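Local atomic coordinates of tubulin-like protein CetZ (Methanosaeta thermophila, PDB entry 3ZID), a protein that binds guanine nucleotides, probably hydrolyses GTP as a tubulin/FtsZ relative, and is probably involved in the control of cell shape. Residues A[275-280]-A[314-319]; A[120-125]-A[160-165]. All coordinates share one frame; numbering follows the deposited sequence.

In the fold
The two contacts sit on opposite sides of the chain's centre. Their centres are about 30 Å apart and their nearest atoms about 16 Å, so they do not touch. Contact 2 belongs to the GTPase domain, where two helices pack beside each other on the parallel sheet. It is the one near the nucleotide: the side chain of Ser121 is about 8 Å from the bound GDP. Contact 1 lies away from the annotated sites, in the mixed sheet of the second domain. It pairs strand 270-279 with strand 315-322. Helix 186-210 covers one side of contact 1. In sequence, both segments of contact 2 precede those of contact 1.

Contact 1. Residues A[275-280]-A[314-319]; sequences IVIQGS and PRVLSV
Strands 275-279 and 315-319 are the two inner strands of the four-stranded mixed sheet in the second domain, a sheet also known from FtsZ and tubulin. They run antiparallel. Backbone bonds come in two reciprocal pairs. Val276 N gives to Leu317 O at 2.8 Å, and Leu317 N gives back to Val276 O at 2.9 Å. Gln278 and Arg315 form the second pair in the same way. Ile275-Ser318 and Ile277-Val316 are the non-hydrogen-bonded pairs. Gly279 has a phi of 167°, where a CB would jam against the carbonyl O of Gln278 and run into Pro314 CA.

Apolar contacts lie on the face of Ile275, Ile277 and Val316, partly covered by helix 246-252. Ile277 CD1 lies alongside Val316 CG2 at 3.6 Å. The other branch, Val316 CG1, meets Ile275 CG2 at 3.7 Å. Ile275 CD1 reaches Ser318 CB, whose OG bonds to Ser253 O.

The polar contact is on the other face, under helix 186-210. Gln278 extends fully. Arg315 starts from the crowded first torsion (chi1 61°) and runs straight beside it. Gln278 OE1 accepts from Arg315 NE at 2.6 Å and from Arg315 NH2 at 2.8 Å. The amide and guanidinium planes are 10° apart. Arg315 NH1 bonds to Tyr236 OH, and Phe203 makes a cation-pi contact with Arg315. A leucine in place of Arg315 removes the two donors to Gln278 OE1 and the one to Tyr236 OH, and would probably leave the buried Gln278 amide poorly fixed. As built, the two N-H groups fix which way the amide is turned: a flipped NE2 would face the cation.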
loop_
_atom_site.group_PDB
_atom_site.type_symbol
_atom_site.label_atom_id
_atom_site.label_comp_id
_atom_site.label_asym_id
_atom_site.label_seq_id
_atom_site.Cartn_x
_atom_site.Cartn_y
_atom_site.Cartn_z
ATOM N N ILE A 275 -9.631 -9.330 13.167
ATOM C CA ILE A 275 -9.829 -8.211 14.086
ATOM C C ILE A 275 -8.954 -8.405 15.327
ATOM O O ILE A 275 -9.059 -9.424 15.992
ATOM C CB ILE A 275 -11.310 -8.090 14.536
ATOM C CG1 ILE A 275 -12.271 -8.097 13.341
ATOM C CG2 ILE A 275 -11.513 -6.860 15.399
ATOM C CD1 ILE A 275 -12.141 -6.930 12.429
ATOM N N VAL A 276 -8.081 -7.449 15.619
ATOM C CA VAL A 276 -7.214 -7.527 16.784
ATOM C C VAL A 276 -7.611 -6.435 17.757
ATOM O O VAL A 276 -7.675 -5.269 17.384
ATOM C CB VAL A 276 -5.711 -7.338 16.416
ATOM C CG1 VAL A 276 -4.825 -7.480 17.668
ATOM C CG2 VAL A 276 -5.297 -8.333 15.367
ATOM N N ILE A 277 -7.920 -6.833 18.990
ATOM C CA ILE A 277 -8.247 -5.900 20.064
ATOM C C ILE A 277 -7.085 -5.842 21.040
ATOM O O ILE A 277 -6.627 -6.872 21.543
ATOM C CB ILE A 277 -9.481 -6.348 20.878
ATOM C CG1 ILE A 277 -10.589 -6.854 19.963
ATOM C CG2 ILE A 277 -9.973 -5.199 21.782
ATOM C CD1 ILE A 277 -11.420 -5.752 19.418
ATOM N N GLN A 278 -6.601 -4.640 21.296
ATOM C CA GLN A 278 -5.469 -4.465 22.185
ATOM C C GLN A 278 -5.793 -3.441 23.249
ATOM O O GLN A 278 -6.323 -2.380 22.937
ATOM C CB GLN A 278 -4.252 -4.003 21.388
ATOM C CG GLN A 278 -3.005 -3.799 22.220
ATOM C CD GLN A 278 -1.812 -3.403 21.360
ATOM O OE1 GLN A 278 -1.805 -2.355 20.729
ATOM N NE2 GLN A 278 -0.818 -4.272 21.305
ATOM N N GLY A 279 -5.435 -3.728 24.496
ATOM C CA GLY A 279 -5.631 -2.745 25.546
ATOM C C GLY A 279 -5.464 -3.340 26.932
ATOM O O GLY A 279 -5.180 -4.531 27.052
ATOM N N SER A 280 -5.604 -2.505 27.963
ATOM C CA SER A 280 -5.509 -2.983 29.347
ATOM C C SER A 280 -6.508 -4.090 29.584
ATOM O O SER A 280 -7.613 -4.070 29.054
ATOM C CB SER A 280 -5.725 -1.849 30.351
ATOM O OG SER A 280 -4.736 -0.848 30.201
ATOM N N PRO A 314 -8.251 0.927 24.838
ATOM C CA PRO A 314 -8.313 -0.053 23.754
ATOM C C PRO A 314 -8.196 0.537 22.345
ATOM O O PRO A 314 -8.644 1.649 22.088
ATOM C CB PRO A 314 -9.673 -0.724 23.952
ATOM C CG PRO A 314 -10.441 0.200 24.896
ATOM C CD PRO A 314 -9.426 0.864 25.729
ATOM N N ARG A 315 -7.549 -0.221 21.465
ATOM C CA ARG A 315 -7.500 0.108 20.056
ATOM C C ARG A 315 -7.750 -1.177 19.269
ATOM O O ARG A 315 -7.525 -2.302 19.751
ATOM C CB ARG A 315 -6.169 0.748 19.659
ATOM C CG ARG A 315 -4.941 -0.123 19.879
ATOM C CD ARG A 315 -3.739 0.520 19.176
ATOM N NE ARG A 315 -2.538 -0.301 19.304
ATOM C CZ ARG A 315 -1.377 -0.019 18.720
ATOM N NH1 ARG A 315 -1.270 1.064 17.964
ATOM N NH2 ARG A 315 -0.324 -0.811 18.903
ATOM N N VAL A 316 -8.245 -1.005 18.057
ATOM C CA VAL A 316 -8.604 -2.129 17.231
ATOM C C VAL A 316 -7.931 -1.985 15.884
ATOM O O VAL A 316 -7.927 -0.909 15.278
ATOM C CB VAL A 316 -10.135 -2.223 17.031
ATOM C CG1 VAL A 316 -10.486 -3.390 16.109
ATOM C CG2 VAL A 316 -10.838 -2.392 18.378
ATOM N N LEU A 317 -7.364 -3.087 15.433
ATOM C CA LEU A 317 -6.877 -3.197 14.077
ATOM C C LEU A 317 -7.724 -4.204 13.327
ATOM O O LEU A 317 -7.963 -5.307 13.791
ATOM C CB LEU A 317 -5.418 -3.637 14.063
ATOM C CG LEU A 317 -4.842 -3.842 12.651
ATOM C CD1 LEU A 317 -4.444 -2.529 12.079
ATOM C CD2 LEU A 317 -3.645 -4.768 12.718
ATOM N N SER A 318 -8.156 -3.824 12.143
ATOM C CA SER A 318 -8.859 -4.754 11.284
ATOM C C SER A 318 -8.057 -4.998 10.003
ATOM O O SER A 318 -7.537 -4.067 9.385
ATOM C CB SER A 318 -10.260 -4.218 10.970
ATOM O OG SER A 318 -10.184 -2.941 10.348
ATOM N N VAL A 319 -7.930 -6.260 9.632
ATOM C CA VAL A 319 -7.281 -6.609 8.381
ATOM C C VAL A 319 -8.407 -7.140 7.544
ATOM O O VAL A 319 -9.041 -8.113 7.912
ATOM C CB VAL A 319 -6.177 -7.678 8.549
ATOM C CG1 VAL A 319 -5.486 -7.962 7.194
ATOM C CG2 VAL A 319 -5.150 -7.242 9.639
#

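Contact 2. Residues A[120-125]-A[160-165]; sequences FSPLMI and LREMIE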
loop_
_atom_site.group_PDB
_atom_site.type_symbol
_atom_site.label_atom_id
_atom_site.label_comp_id
_atom_site.label_asym_id
_atom_site.label_seq_id
_atom_site.Cartn_x
_atom_site.Cartn_y
_atom_site.Cartn_z
ATOM N N PHE A 120 9.994 -1.631 -9.728
ATOM C CA PHE A 120 10.874 -2.476 -8.924
ATOM C C PHE A 120 10.075 -3.489 -8.115
ATOM O O PHE A 120 10.467 -4.640 -7.979
ATOM C CB PHE A 120 11.640 -1.629 -7.905
ATOM C CG PHE A 120 12.900 -0.998 -8.425
ATOM C CD1 PHE A 120 12.959 -0.429 -9.696
ATOM C CD2 PHE A 120 14.026 -0.938 -7.606
ATOM C CE1 PHE A 120 14.136 0.165 -10.151
ATOM C CE2 PHE A 120 15.203 -0.353 -8.037
ATOM C CZ PHE A 120 15.263 0.205 -9.324
ATOM N N SER A 121 8.982 -3.035 -7.523
ATOM C CA SER A 121 8.333 -3.813 -6.473
ATOM C C SER A 121 7.777 -5.158 -6.935
ATOM O O SER A 121 8.046 -6.178 -6.309
ATOM C CB SER A 121 7.299 -2.976 -5.708
ATOM O OG SER A 121 7.942 -1.895 -5.039
ATOM N N PRO A 122 7.012 -5.175 -8.038
ATOM C CA PRO A 122 6.565 -6.488 -8.512
ATOM C C PRO A 122 7.729 -7.368 -8.921
ATOM O O PRO A 122 7.651 -8.580 -8.708
ATOM C CB PRO A 122 5.698 -6.152 -9.722
ATOM C CG PRO A 122 5.235 -4.743 -9.464
ATOM C CD PRO A 122 6.368 -4.072 -8.776
ATOM N N LEU A 123 8.780 -6.774 -9.492
ATOM C CA LEU A 123 9.958 -7.541 -9.902
ATOM C C LEU A 123 10.669 -8.121 -8.706
ATOM O O LEU A 123 11.084 -9.288 -8.713
ATOM C CB LEU A 123 10.945 -6.676 -10.702
ATOM C CG LEU A 123 10.389 -6.142 -12.021
ATOM C CD1 LEU A 123 11.394 -5.343 -12.888
ATOM C CD2 LEU A 123 9.902 -7.313 -12.745
ATOM N N MET A 124 10.797 -7.294 -7.672
ATOM C CA MET A 124 11.483 -7.677 -6.444
ATOM C C MET A 124 10.704 -8.762 -5.705
ATOM O O MET A 124 11.282 -9.667 -5.113
ATOM C CB MET A 124 11.663 -6.450 -5.549
ATOM C CG MET A 124 12.802 -6.575 -4.535
ATOM S SD MET A 124 13.031 -5.049 -3.595
ATOM C CE MET A 124 12.815 -3.848 -4.891
ATOM N N ILE A 125 9.386 -8.672 -5.733
ATOM C CA ILE A 125 8.577 -9.674 -5.045
ATOM C C ILE A 125 8.752 -11.027 -5.741
ATOM O O ILE A 125 8.893 -12.070 -5.084
ATOM C CB ILE A 125 7.096 -9.250 -4.999
ATOM C CG1 ILE A 125 6.934 -8.069 -4.043
ATOM C CG2 ILE A 125 6.200 -10.419 -4.613
ATOM C CD1 ILE A 125 5.629 -7.312 -4.222
ATOM N N LEU A 160 -0.749 -2.340 -10.586
ATOM C CA LEU A 160 -1.682 -3.196 -9.848
ATOM C C LEU A 160 -1.863 -4.555 -10.531
ATOM O O LEU A 160 -1.967 -5.598 -9.865
ATOM C CB LEU A 160 -3.029 -2.495 -9.643
ATOM C CG LEU A 160 -3.020 -1.360 -8.610
ATOM C CD1 LEU A 160 -4.282 -0.498 -8.730
ATOM C CD2 LEU A 160 -2.864 -1.935 -7.189
ATOM N N ARG A 161 -1.901 -4.542 -11.865
ATOM C CA ARG A 161 -1.968 -5.791 -12.618
ATOM C C ARG A 161 -0.772 -6.686 -12.350
ATOM O O ARG A 161 -0.943 -7.873 -12.065
ATOM C CB ARG A 161 -2.105 -5.531 -14.122
ATOM C CG ARG A 161 -3.495 -5.085 -14.524
ATOM C CD ARG A 161 -3.549 -4.540 -15.951
ATOM N NE ARG A 161 -3.290 -5.562 -16.963
ATOM C CZ ARG A 161 -3.531 -5.392 -18.258
ATOM N NH1 ARG A 161 -4.046 -4.251 -18.687
ATOM N NH2 ARG A 161 -3.271 -6.363 -19.120
ATOM N N GLU A 162 0.432 -6.130 -12.416
ATOM C CA GLU A 162 1.624 -6.931 -12.146
ATOM C C GLU A 162 1.689 -7.487 -10.728
ATOM O O GLU A 162 2.174 -8.602 -10.531
ATOM C CB GLU A 162 2.898 -6.144 -12.437
ATOM C CG GLU A 162 3.147 -5.896 -13.901
ATOM C CD GLU A 162 4.292 -4.937 -14.130
ATOM O OE1 GLU A 162 5.014 -4.624 -13.158
ATOM O OE2 GLU A 162 4.484 -4.519 -15.286
ATOM N N MET A 163 1.201 -6.713 -9.755
ATOM C CA MET A 163 1.178 -7.128 -8.347
ATOM C C MET A 163 0.352 -8.393 -8.161
ATOM O O MET A 163 0.782 -9.341 -7.516
ATOM C CB MET A 163 0.580 -6.021 -7.465
ATOM C CG MET A 163 1.530 -4.900 -7.047
ATOM S SD MET A 163 3.016 -5.468 -6.195
ATOM C CE MET A 163 3.597 -3.902 -5.595
ATOM N N ILE A 164 -0.840 -8.393 -8.738
ATOM C CA ILE A 164 -1.710 -9.553 -8.714
ATOM C C ILE A 164 -1.045 -10.728 -9.418
ATOM O O ILE A 164 -1.036 -11.855 -8.909
ATOM C CB ILE A 164 -3.037 -9.232 -9.411
ATOM C CG1 ILE A 164 -3.806 -8.173 -8.626
ATOM C CG2 ILE A 164 -3.885 -10.482 -9.584
ATOM C CD1 ILE A 164 -4.980 -7.652 -9.397
ATOM N N GLU A 165 -0.471 -10.442 -10.581
ATOM C CA GLU A 165 0.202 -11.444 -11.399
ATOM C C GLU A 165 1.352 -12.142 -10.672
ATOM O O GLU A 165 1.598 -13.322 -10.862
ATOM C CB GLU A 165 0.693 -10.795 -12.696
ATOM C CG GLU A 165 -0.447 -10.491 -13.662
ATOM C CD GLU A 165 0.018 -9.968 -15.015
ATOM O OE1 GLU A 165 1.137 -9.412 -15.097
ATOM O OE2 GLU A 165 -0.754 -10.101 -15.993
#
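The one flat group in this contact is the Glu162 carboxylate, which sets Glu162 OE1 against the puckered ring of Pro122, 3.7 Å from Pro122 CG. The Phe120 ring lies on the far side of its helix, meets Phe86 edge-to-face and takes no part.

The setting is the Rossmann-like GTPase domain of the tubulin/FtsZ family. Helix 117-131 is the beta-alpha-beta crossover from strand 105-111 to strand 136-143. Helix 150-165 makes the next crossover, to strand 172-175. The two segments run parallel at 8°, with axes 9.2 Å apart. Pro122 lacks a backbone N-H, and the helix kinks there.

Glu162 is extended, and its CB also packs against Pro122 CB at 3.9 Å. Its OE2 forms salt bridges to Lys83 and Arg79 of helix 79-98, so the carboxylate spans from the proline to a third helix. Those two positive charges would favour the ionised acid.

Met163 lies on the side towards the sheet, where it also touches Thr110 of strand 105-111. Its chain bends at chi2 (-56°) and crosses Pro122 and Ile125 at about a right angle. Met163 SD lies 3.8 Å from Ile125 CD1 and 4.0 Å from Pro122 CG. Ser121 OG bonds to the carbonyl of Gly117, a GTP-binding residue. The methyl Met163 CE ends 3.8 Å from Ser121 CB.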